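Local atomic coordinates of DUF3863 domain-containing protein (Parabacteroides distasonis, PDB entry 3LM3), a protein that is of unknown function but is probably a carbohydrate-active enzyme, a putative glycoside hydrolase or deacetylase. Residues F63-T73 and H318-G326; P114-R122 and A398-W409. All coordinates share one frame; numbering follows the deposited sequence.

Interaction 1: residues F63-T73 and H318-G326; sequences FATNNPNGRLT and HFVTFGEFG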
loop_
_atom_site.group_PDB
_atom_site.type_symbol
_atom_site.label_atom_id
_atom_site.label_comp_id
_atom_site.label_asym_id
_atom_site.label_seq_id
_atom_site.Cartn_x
_atom_site.Cartn_y
_atom_site.Cartn_z
ATOM N N PHE A 63 8.378 -6.567 -16.714
ATOM C CA PHE A 63 8.485 -7.068 -15.333
ATOM C C PHE A 63 9.334 -8.324 -15.204
ATOM O O PHE A 63 10.067 -8.471 -14.234
ATOM C CB PHE A 63 7.083 -7.312 -14.784
ATOM C CG PHE A 63 7.034 -8.015 -13.447
ATOM C CD1 PHE A 63 7.165 -7.300 -12.272
ATOM C CD2 PHE A 63 6.822 -9.379 -13.367
ATOM C CE1 PHE A 63 7.087 -7.956 -11.011
ATOM C CE2 PHE A 63 6.744 -10.013 -12.153
ATOM C CZ PHE A 63 6.871 -9.312 -10.981
ATOM N N ALA A 64 9.256 -9.207 -16.195
ATOM C CA ALA A 64 10.000 -10.443 -16.163
ATOM C C ALA A 64 11.486 -10.271 -16.440
ATOM O O ALA A 64 12.252 -11.228 -16.241
ATOM C CB ALA A 64 9.399 -11.412 -17.171
ATOM N N THR A 65 11.912 -9.091 -16.906
ATOM C CA THR A 65 13.343 -8.873 -17.217
ATOM C C THR A 65 14.212 -9.106 -15.993
ATOM O O THR A 65 14.021 -8.491 -14.969
ATOM C CB THR A 65 13.575 -7.401 -17.670
ATOM O OG1 THR A 65 12.657 -7.089 -18.708
ATOM C CG2 THR A 65 15.010 -7.182 -18.174
ATOM N N ASN A 66 15.196 -10.016 -16.112
ATOM C CA ASN A 66 16.070 -10.362 -15.002
ATOM C C ASN A 66 15.286 -10.872 -13.796
ATOM O O ASN A 66 15.758 -10.814 -12.650
ATOM C CB ASN A 66 16.944 -9.155 -14.615
ATOM C CG ASN A 66 17.869 -8.740 -15.733
ATOM O OD1 ASN A 66 17.787 -7.616 -16.260
ATOM N ND2 ASN A 66 18.766 -9.649 -16.108
ATOM N N ASN A 67 14.097 -11.408 -14.058
ATOM C CA ASN A 67 13.138 -11.727 -12.995
ATOM C C ASN A 67 12.282 -12.933 -13.387
ATOM O O ASN A 67 11.057 -12.889 -13.334
ATOM C CB ASN A 67 12.295 -10.466 -12.722
ATOM C CG ASN A 67 11.356 -10.582 -11.532
ATOM O OD1 ASN A 67 11.614 -11.288 -10.562
ATOM N ND2 ASN A 67 10.267 -9.808 -11.594
ATOM N N PRO A 68 12.940 -14.041 -13.767
ATOM C CA PRO A 68 12.139 -15.176 -14.244
ATOM C C PRO A 68 11.263 -15.861 -13.225
ATOM O O PRO A 68 10.239 -16.445 -13.614
ATOM C CB PRO A 68 13.203 -16.151 -14.782
ATOM C CG PRO A 68 14.439 -15.815 -13.964
ATOM C CD PRO A 68 14.387 -14.303 -13.845
ATOM N N ASN A 69 11.622 -15.772 -11.949
ATOM C CA ASN A 69 10.780 -16.323 -10.897
ATOM C C ASN A 69 9.748 -15.324 -10.402
ATOM O O ASN A 69 8.991 -15.622 -9.474
ATOM C CB ASN A 69 11.637 -16.832 -9.716
ATOM C CG ASN A 69 12.441 -18.068 -10.075
ATOM O OD1 ASN A 69 13.656 -18.127 -9.868
ATOM N ND2 ASN A 69 11.769 -19.049 -10.628
ATOM N N GLY A 70 9.725 -14.123 -10.970
ATOM C CA GLY A 70 8.792 -13.101 -10.475
ATOM C C GLY A 70 7.355 -13.374 -10.847
ATOM O O GLY A 70 7.027 -13.870 -11.946
ATOM N N ARG A 71 6.466 -13.049 -9.907
ATOM C CA ARG A 71 5.036 -13.046 -10.192
ATOM C C ARG A 71 4.395 -11.871 -9.495
ATOM O O ARG A 71 4.989 -11.252 -8.589
ATOM C CB ARG A 71 4.376 -14.365 -9.814
ATOM C CG ARG A 71 4.555 -14.727 -8.371
ATOM C CD ARG A 71 5.873 -15.500 -8.158
ATOM N NE ARG A 71 5.918 -16.097 -6.845
ATOM C CZ ARG A 71 6.980 -16.709 -6.335
ATOM N NH1 ARG A 71 8.084 -16.851 -7.057
ATOM N NH2 ARG A 71 6.930 -17.195 -5.106
ATOM N N LEU A 72 3.209 -11.525 -9.977
ATOM C CA LEU A 72 2.519 -10.314 -9.561
ATOM C C LEU A 72 1.023 -10.571 -9.445
ATOM O O LEU A 72 0.515 -11.632 -9.807
ATOM C CB LEU A 72 2.832 -9.193 -10.538
ATOM C CG LEU A 72 2.455 -9.357 -12.011
ATOM C CD1 LEU A 72 0.945 -9.271 -12.267
ATOM C CD2 LEU A 72 3.241 -8.328 -12.879
ATOM N N THR A 73 0.305 -9.588 -8.920
ATOM C CA THR A 73 -1.131 -9.617 -8.800
ATOM C C THR A 73 -1.768 -8.785 -9.882
ATOM O O THR A 73 -1.496 -7.585 -9.971
ATOM C CB THR A 73 -1.541 -9.078 -7.429
ATOM O OG1 THR A 73 -0.951 -9.893 -6.404
ATOM C CG2 THR A 73 -3.051 -9.035 -7.239
ATOM N N HIS A 318 12.605 -11.452 -3.614
ATOM C CA HIS A 318 11.537 -12.251 -4.192
ATOM C C HIS A 318 10.417 -11.339 -4.656
ATOM O O HIS A 318 9.860 -10.579 -3.841
ATOM C CB HIS A 318 10.987 -13.220 -3.152
ATOM C CG HIS A 318 12.010 -14.169 -2.636
ATOM N ND1 HIS A 318 12.422 -15.262 -3.360
ATOM C CD2 HIS A 318 12.712 -14.190 -1.476
ATOM C CE1 HIS A 318 13.331 -15.925 -2.657
ATOM N NE2 HIS A 318 13.534 -15.297 -1.515
ATOM N N PHE A 319 10.081 -11.409 -5.940
ATOM C CA PHE A 319 8.950 -10.718 -6.515
ATOM C C PHE A 319 7.783 -11.705 -6.489
ATOM O O PHE A 319 7.754 -12.667 -7.251
ATOM C CB PHE A 319 9.233 -10.241 -7.945
ATOM C CG PHE A 319 10.137 -9.012 -8.010
ATOM C CD1 PHE A 319 11.501 -9.078 -7.741
ATOM C CD2 PHE A 319 9.593 -7.779 -8.286
ATOM C CE1 PHE A 319 12.292 -7.903 -7.812
ATOM C CE2 PHE A 319 10.378 -6.634 -8.357
ATOM C CZ PHE A 319 11.721 -6.710 -8.098
ATOM N N VAL A 320 6.854 -11.443 -5.573
ATOM C CA VAL A 320 5.743 -12.366 -5.296
ATOM C C VAL A 320 4.421 -11.617 -5.314
ATOM O O VAL A 320 4.377 -10.387 -5.331
ATOM C CB VAL A 320 5.945 -13.103 -3.943
ATOM C CG1 VAL A 320 7.308 -13.828 -3.938
ATOM C CG2 VAL A 320 5.853 -12.158 -2.769
ATOM N N THR A 321 3.332 -12.377 -5.329
ATOM C CA THR A 321 2.014 -11.771 -5.345
ATOM C C THR A 321 1.672 -11.142 -3.985
ATOM O O THR A 321 2.243 -11.528 -2.956
ATOM C CB THR A 321 0.915 -12.757 -5.754
ATOM O OG1 THR A 321 0.628 -13.620 -4.644
ATOM C CG2 THR A 321 1.307 -13.579 -6.977
ATOM N N PHE A 322 0.756 -10.170 -3.975
ATOM C CA PHE A 322 0.262 -9.615 -2.703
ATOM C C PHE A 322 -0.233 -10.715 -1.799
ATOM O O PHE A 322 0.085 -10.748 -0.619
ATOM C CB PHE A 322 -0.829 -8.549 -2.955
ATOM C CG PHE A 322 -0.298 -7.135 -3.126
ATOM C CD1 PHE A 322 0.198 -6.712 -4.339
ATOM C CD2 PHE A 322 -0.300 -6.242 -2.063
ATOM C CE1 PHE A 322 0.677 -5.417 -4.510
ATOM C CE2 PHE A 322 0.179 -4.938 -2.223
ATOM C CZ PHE A 322 0.675 -4.531 -3.447
ATOM N N GLY A 323 -1.064 -11.614 -2.339
ATOM C CA GLY A 323 -1.628 -12.681 -1.549
ATOM C C GLY A 323 -0.569 -13.617 -0.981
ATOM O O GLY A 323 -0.655 -14.050 0.179
ATOM N N GLU A 324 0.437 -13.974 -1.778
ATOM C CA GLU A 324 1.504 -14.894 -1.309
ATOM C C GLU A 324 2.255 -14.253 -0.157
ATOM O O GLU A 324 2.570 -14.893 0.851
ATOM C CB GLU A 324 2.538 -15.169 -2.399
ATOM C CG GLU A 324 2.246 -16.190 -3.377
ATOM C CD GLU A 324 3.521 -16.309 -4.215
ATOM O OE1 GLU A 324 3.681 -15.496 -5.130
ATOM O OE2 GLU A 324 4.428 -17.092 -3.851
ATOM N N PHE A 325 2.604 -12.979 -0.305
ATOM C CA PHE A 325 3.350 -12.291 0.730
ATOM C C PHE A 325 2.524 -12.208 2.009
ATOM O O PHE A 325 3.032 -12.475 3.093
ATOM C CB PHE A 325 3.777 -10.885 0.286
ATOM C CG PHE A 325 4.407 -10.109 1.405
ATOM C CD1 PHE A 325 5.667 -10.444 1.891
ATOM C CD2 PHE A 325 3.695 -9.095 2.050
ATOM C CE1 PHE A 325 6.194 -9.793 3.014
ATOM C CE2 PHE A 325 4.189 -8.460 3.143
ATOM C CZ PHE A 325 5.465 -8.770 3.629
ATOM N N GLY A 326 1.261 -11.815 1.904
ATOM C CA GLY A 326 0.413 -11.744 3.099
ATOM C C GLY A 326 0.323 -13.074 3.811
ATOM O O GLY A 326 0.339 -13.123 5.032
HETATM O O HOH W 1 10.812 -13.954 -7.320
#
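Arg71 and Glu324 meet side-on in a two-pronged salt bridge, with guanidinium and carboxylate planes only 19° apart. The arginine chain reaches it by a detour. CG sits between the backbone N and the carbonyl carbon (chi1 58°), where it packs on Thr321 CG2, and the chain then bends at chi2, which carries CD past Phe319 O at 3.5 Å. NE donates to Glu324 OE1 (2.9 Å) and NH2 to the syn lone pair of Glu324 OE2 (2.8 Å), while Val320 CG1 lies over one face of the guanidinium. NH1 turns back to Asn69 O, in the plane of that carbonyl, and NH2 has a further acceptor in Glu13 O. Glu324 OE1 also receives Thr321 N from above the carboxylate plane, and Glu324 N donates to Thr321 OG1. This reciprocal pair is a capping box at the start of helix 322-332. Replacing Glu324 by an alanine removes both carboxylate oxygens and would probably leave Arg71 NE and Thr321 N without their acceptor, and the first turn of the helix with half its cap. Closer to the turn, Arg71 N donates to Phe319 O (3.0 Å). The Phe319 ring has Asn67 ND2 over one face and Phe63 CE1 beside CD2 at 3.7 Å. Asn67 is held there by its own bond from ND2 to Phe63 O. At the far end Thr73 OG1 accepts from Phe322 N (3.0 Å) and is itself hydrogen-bonded to Glu105, which also takes Gly323 N. The turn after helix 53-64 is thus joined to the strand-to-helix junction by aromatic packing at Phe63, the salt bridge at Arg71 and a hydrogen bond at Thr73; with several donors directed at it, the Glu324 carboxylate is likely to stay ionised.

Interaction 2: residues P114-R122 and A398-W409; sequences PAMYLPRER and ADPSPEKPAKDW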
loop_
_atom_site.group_PDB
_atom_site.type_symbol
_atom_site.label_atom_id
_atom_site.label_comp_id
_atom_site.label_asym_id
_atom_site.label_seq_id
_atom_site.Cartn_x
_atom_site.Cartn_y
_atom_site.Cartn_z
ATOM N N PRO A 114 -13.693 2.051 -2.499
ATOM C CA PRO A 114 -15.060 1.532 -2.351
ATOM C C PRO A 114 -15.749 1.861 -1.024
ATOM O O PRO A 114 -16.955 2.209 -1.030
ATOM C CB PRO A 114 -14.880 0.021 -2.544
ATOM C CG PRO A 114 -13.507 -0.251 -2.230
ATOM C CD PRO A 114 -12.723 0.959 -2.676
ATOM N N ALA A 115 -15.029 1.781 0.078
ATOM C CA ALA A 115 -15.692 1.973 1.393
ATOM C C ALA A 115 -16.122 3.416 1.592
ATOM O O ALA A 115 -16.931 3.701 2.443
ATOM C CB ALA A 115 -14.827 1.562 2.502
HETATM N N MSE A 116 -15.571 4.339 0.823
HETATM C CA MSE A 116 -15.969 5.758 0.907
HETATM C C MSE A 116 -17.328 6.013 0.354
HETATM O O MSE A 116 -18.010 6.970 0.765
HETATM C CB MSE A 116 -15.088 6.644 0.044
HETATM C CG MSE A 116 -13.736 6.879 0.509
HETATM SE SE MSE A 116 -13.018 8.315 -0.650
HETATM C CE MSE A 116 -11.272 8.226 0.127
ATOM N N TYR A 117 -17.746 5.190 -0.613
ATOM C CA TYR A 117 -18.936 5.440 -1.385
ATOM C C TYR A 117 -20.032 4.404 -1.319
ATOM O O TYR A 117 -21.141 4.668 -1.758
ATOM C CB TYR A 117 -18.561 5.661 -2.870
ATOM C CG TYR A 117 -17.848 6.959 -3.116
ATOM C CD1 TYR A 117 -16.483 7.083 -2.954
ATOM C CD2 TYR A 117 -18.572 8.084 -3.493
ATOM C CE1 TYR A 117 -15.838 8.291 -3.167
ATOM C CE2 TYR A 117 -17.927 9.298 -3.709
ATOM C CZ TYR A 117 -16.570 9.383 -3.539
ATOM O OH TYR A 117 -15.944 10.591 -3.770
ATOM N N LEU A 118 -19.752 3.224 -0.769
ATOM C CA LEU A 118 -20.696 2.120 -0.843
ATOM C C LEU A 118 -20.923 1.616 0.563
ATOM O O LEU A 118 -19.975 1.592 1.363
ATOM C CB LEU A 118 -20.138 0.991 -1.693
ATOM C CG LEU A 118 -19.676 1.340 -3.119
ATOM C CD1 LEU A 118 -18.922 0.148 -3.730
ATOM C CD2 LEU A 118 -20.809 1.825 -4.012
ATOM N N PRO A 119 -22.171 1.225 0.888
ATOM C CA PRO A 119 -22.412 0.603 2.167
ATOM C C PRO A 119 -21.591 -0.677 2.325
ATOM O O PRO A 119 -21.300 -1.379 1.348
ATOM C CB PRO A 119 -23.909 0.286 2.150
ATOM C CG PRO A 119 -24.468 0.858 0.937
ATOM C CD PRO A 119 -23.378 1.347 0.060
ATOM N N ARG A 120 -21.255 -0.988 3.562
ATOM C CA ARG A 120 -20.459 -2.186 3.870
ATOM C C ARG A 120 -21.035 -3.441 3.226
ATOM O O ARG A 120 -20.285 -4.216 2.625
ATOM C CB ARG A 120 -20.341 -2.341 5.399
ATOM C CG ARG A 120 -19.476 -1.296 6.061
ATOM C CD ARG A 120 -19.701 -1.232 7.543
ATOM N NE ARG A 120 -18.700 -0.377 8.176
ATOM C CZ ARG A 120 -18.758 0.952 8.283
ATOM N NH1 ARG A 120 -19.787 1.653 7.793
ATOM N NH2 ARG A 120 -17.756 1.596 8.833
ATOM N N GLU A 121 -22.344 -3.638 3.338
ATOM C CA GLU A 121 -22.978 -4.845 2.805
ATOM C C GLU A 121 -22.844 -4.928 1.292
ATOM O O GLU A 121 -22.726 -6.024 0.748
ATOM C CB GLU A 121 -24.463 -4.923 3.191
ATOM C CG GLU A 121 -24.719 -5.188 4.669
ATOM N N ARG A 122 -22.877 -3.787 0.608
ATOM C CA ARG A 122 -22.702 -3.760 -0.834
ATOM C C ARG A 122 -21.269 -4.114 -1.244
ATOM O O ARG A 122 -21.069 -4.867 -2.196
ATOM C CB ARG A 122 -23.101 -2.393 -1.399
ATOM C CG ARG A 122 -22.859 -2.290 -2.910
ATOM C CD ARG A 122 -23.558 -1.094 -3.480
ATOM N NE ARG A 122 -23.272 -0.967 -4.895
ATOM C CZ ARG A 122 -23.741 0.011 -5.664
ATOM N NH1 ARG A 122 -24.520 0.955 -5.144
ATOM N NH2 ARG A 122 -23.462 0.026 -6.957
ATOM N N ALA A 398 -20.105 5.967 9.677
ATOM C CA ALA A 398 -21.310 5.251 9.441
ATOM C C ALA A 398 -21.440 4.992 7.940
ATOM O O ALA A 398 -20.810 5.686 7.106
ATOM C CB ALA A 398 -22.499 6.077 9.955
ATOM N N ASP A 399 -22.181 3.945 7.614
ATOM C CA ASP A 399 -22.311 3.530 6.205
ATOM C C ASP A 399 -22.602 4.725 5.281
ATOM O O ASP A 399 -23.598 5.434 5.456
ATOM C CB ASP A 399 -23.468 2.552 6.029
ATOM C CG ASP A 399 -23.056 1.107 6.016
ATOM O OD1 ASP A 399 -21.868 0.780 5.874
ATOM O OD2 ASP A 399 -23.983 0.270 6.114
ATOM N N PRO A 400 -21.748 4.946 4.293
ATOM C CA PRO A 400 -22.006 5.928 3.283
ATOM C C PRO A 400 -22.838 5.350 2.135
ATOM O O PRO A 400 -23.281 4.204 2.179
ATOM C CB PRO A 400 -20.627 6.248 2.777
ATOM C CG PRO A 400 -19.921 4.943 2.856
ATOM C CD PRO A 400 -20.450 4.271 4.063
ATOM N N SER A 401 -23.080 6.196 1.136
ATOM C CA SER A 401 -23.702 5.778 -0.116
ATOM C C SER A 401 -23.157 6.724 -1.196
ATOM O O SER A 401 -22.475 7.691 -0.890
ATOM C CB SER A 401 -25.228 5.814 0.004
ATOM O OG SER A 401 -25.691 7.143 0.001
ATOM N N PRO A 402 -23.421 6.431 -2.478
ATOM C CA PRO A 402 -22.704 7.221 -3.490
ATOM C C PRO A 402 -23.010 8.729 -3.491
ATOM O O PRO A 402 -22.144 9.514 -3.860
ATOM C CB PRO A 402 -23.100 6.529 -4.813
ATOM C CG PRO A 402 -23.360 5.102 -4.400
ATOM C CD PRO A 402 -24.024 5.215 -3.041
ATOM N N GLU A 403 -24.195 9.097 -3.035
ATOM C CA GLU A 403 -24.580 10.504 -2.955
ATOM C C GLU A 403 -24.240 11.156 -1.609
ATOM O O GLU A 403 -24.472 12.360 -1.434
ATOM C CB GLU A 403 -26.066 10.658 -3.268
ATOM C CG GLU A 403 -27.012 10.393 -2.121
ATOM C CD GLU A 403 -27.210 8.923 -1.796
ATOM O OE1 GLU A 403 -26.538 8.053 -2.416
ATOM O OE2 GLU A 403 -28.045 8.638 -0.900
ATOM N N LYS A 404 -23.740 10.377 -0.649
ATOM C CA LYS A 404 -23.236 10.926 0.632
ATOM C C LYS A 404 -21.983 10.146 1.057
ATOM O O LYS A 404 -22.001 9.297 1.957
ATOM C CB LYS A 404 -24.290 10.937 1.724
ATOM C CG LYS A 404 -25.090 9.710 1.887
ATOM C CD LYS A 404 -26.514 10.075 2.286
ATOM C CE LYS A 404 -27.316 8.928 2.877
ATOM N NZ LYS A 404 -26.812 7.577 2.568
ATOM N N PRO A 405 -20.903 10.418 0.360
ATOM C CA PRO A 405 -19.683 9.723 0.696
ATOM C C PRO A 405 -19.114 10.113 2.054
ATOM O O PRO A 405 -19.416 11.188 2.612
ATOM C CB PRO A 405 -18.713 10.130 -0.414
ATOM C CG PRO A 405 -19.300 11.291 -1.063
ATOM C CD PRO A 405 -20.733 11.358 -0.758
ATOM N N ALA A 406 -18.300 9.203 2.581
ATOM C CA ALA A 406 -17.481 9.462 3.765
ATOM C C ALA A 406 -16.020 9.348 3.312
ATOM O O ALA A 406 -15.494 8.252 3.106
ATOM C CB ALA A 406 -17.803 8.466 4.868
ATOM N N LYS A 407 -15.373 10.489 3.093
ATOM C CA LYS A 407 -14.034 10.493 2.483
ATOM C C LYS A 407 -12.905 10.398 3.504
ATOM O O LYS A 407 -11.808 10.009 3.128
ATOM C CB LYS A 407 -13.848 11.724 1.597
ATOM C CG LYS A 407 -14.808 11.749 0.418
ATOM C CD LYS A 407 -14.396 12.811 -0.588
ATOM C CE LYS A 407 -15.389 12.916 -1.725
ATOM N NZ LYS A 407 -14.711 13.403 -2.964
ATOM N N ASP A 408 -13.179 10.677 4.765
ATOM C CA ASP A 408 -12.137 10.752 5.799
ATOM C C ASP A 408 -12.258 9.613 6.788
ATOM O O ASP A 408 -13.089 9.607 7.682
ATOM C CB ASP A 408 -12.176 12.103 6.524
ATOM C CG ASP A 408 -11.017 12.284 7.524
ATOM O OD1 ASP A 408 -10.153 11.381 7.645
ATOM O OD2 ASP A 408 -10.974 13.355 8.182
ATOM N N TRP A 409 -11.408 8.605 6.558
ATOM C CA TRP A 409 -11.329 7.420 7.415
ATOM C C TRP A 409 -10.067 7.399 8.281
ATOM O O TRP A 409 -9.723 6.365 8.849
ATOM C CB TRP A 409 -11.398 6.152 6.555
ATOM C CG TRP A 409 -12.742 5.943 5.931
ATOM C CD1 TRP A 409 -13.365 6.767 5.048
ATOM C CD2 TRP A 409 -13.630 4.835 6.137
ATOM N NE1 TRP A 409 -14.588 6.257 4.712
ATOM C CE2 TRP A 409 -14.780 5.076 5.373
ATOM C CE3 TRP A 409 -13.587 3.682 6.927
ATOM C CZ2 TRP A 409 -15.867 4.209 5.370
ATOM C CZ3 TRP A 409 -14.641 2.801 6.885
ATOM C CH2 TRP A 409 -15.782 3.085 6.140
HETATM O O HOH W 2 -24.146 -2.082 5.091
#
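Tyr117 lays one face of its ring against Pro405, whose CB stands 3.8 Å from the ring centroid and 25° off the normal, a CH-pi contact. Pro402 O lies at the ring edge, near its plane. The phenol oxygen ends beside Lys407: CE comes to 3.1 Å from Tyr117 OH, and NZ makes a weak hydrogen bond to it. The backbone of Tyr117 takes part as well, its carbonyl oxygen resting against the ring of Pro402, with CD at 3.2 Å.

Met116, present as selenomethionine, crosses Lys407 at about a right angle. With CG anti to the carbonyl carbon (chi1 -73°) and the chain extended beyond it, SE reaches CG of Lys407 at 4.0 Å and CE approaches Lys407 O. The carbonyl of Met116 accepts from Ala406 N (2.9 Å), in the carbonyl plane. This proline-rich loop, which follows strand 383-389 of the antiparallel sheet, thereby packs against the short, weakly bonded helix 114-117 and the start of helix 120-138. Ala406 O in turn receives Trp409 NE1, a bond that helps fix the indole where Ala115 CB lies over one of its faces.

Arg120 meets the 398-409 segment near its start. Its N and NH1 reach Asp399 OD1 from opposite faces of the carboxylate plane, each at 3.0 Å, and the NH1 bond is a salt bridge. NH2 passes 3.7 Å from Trp409 CH2 and has its strongest partner in Glu396. Water 2 links the other oxygen, Asp399 OD2, to Glu121 N in the first turn of helix 120-138.

How the interactions relate
From the N terminus, the chain passes through 63-73, at the end of helix 53-64 and the start of strand 73-76, and then 114-122, before either partner is met. Interaction 1 closes first, when 318-326 returns to the parallel sheet some 245 residues on; interaction 2 closes later, when 398-409 comes back to 114-122. The two loops therefore cross rather than nest. Interaction 1 ties the lead-in to strand 73-76 to strand 318-320, both of which pair with strand 21-29, within the DUF3863 region, whereas interaction 2 joins that region to the DUF3864 part. They lie on opposite sides of the chain's centre, their own centres about 33 Å apart.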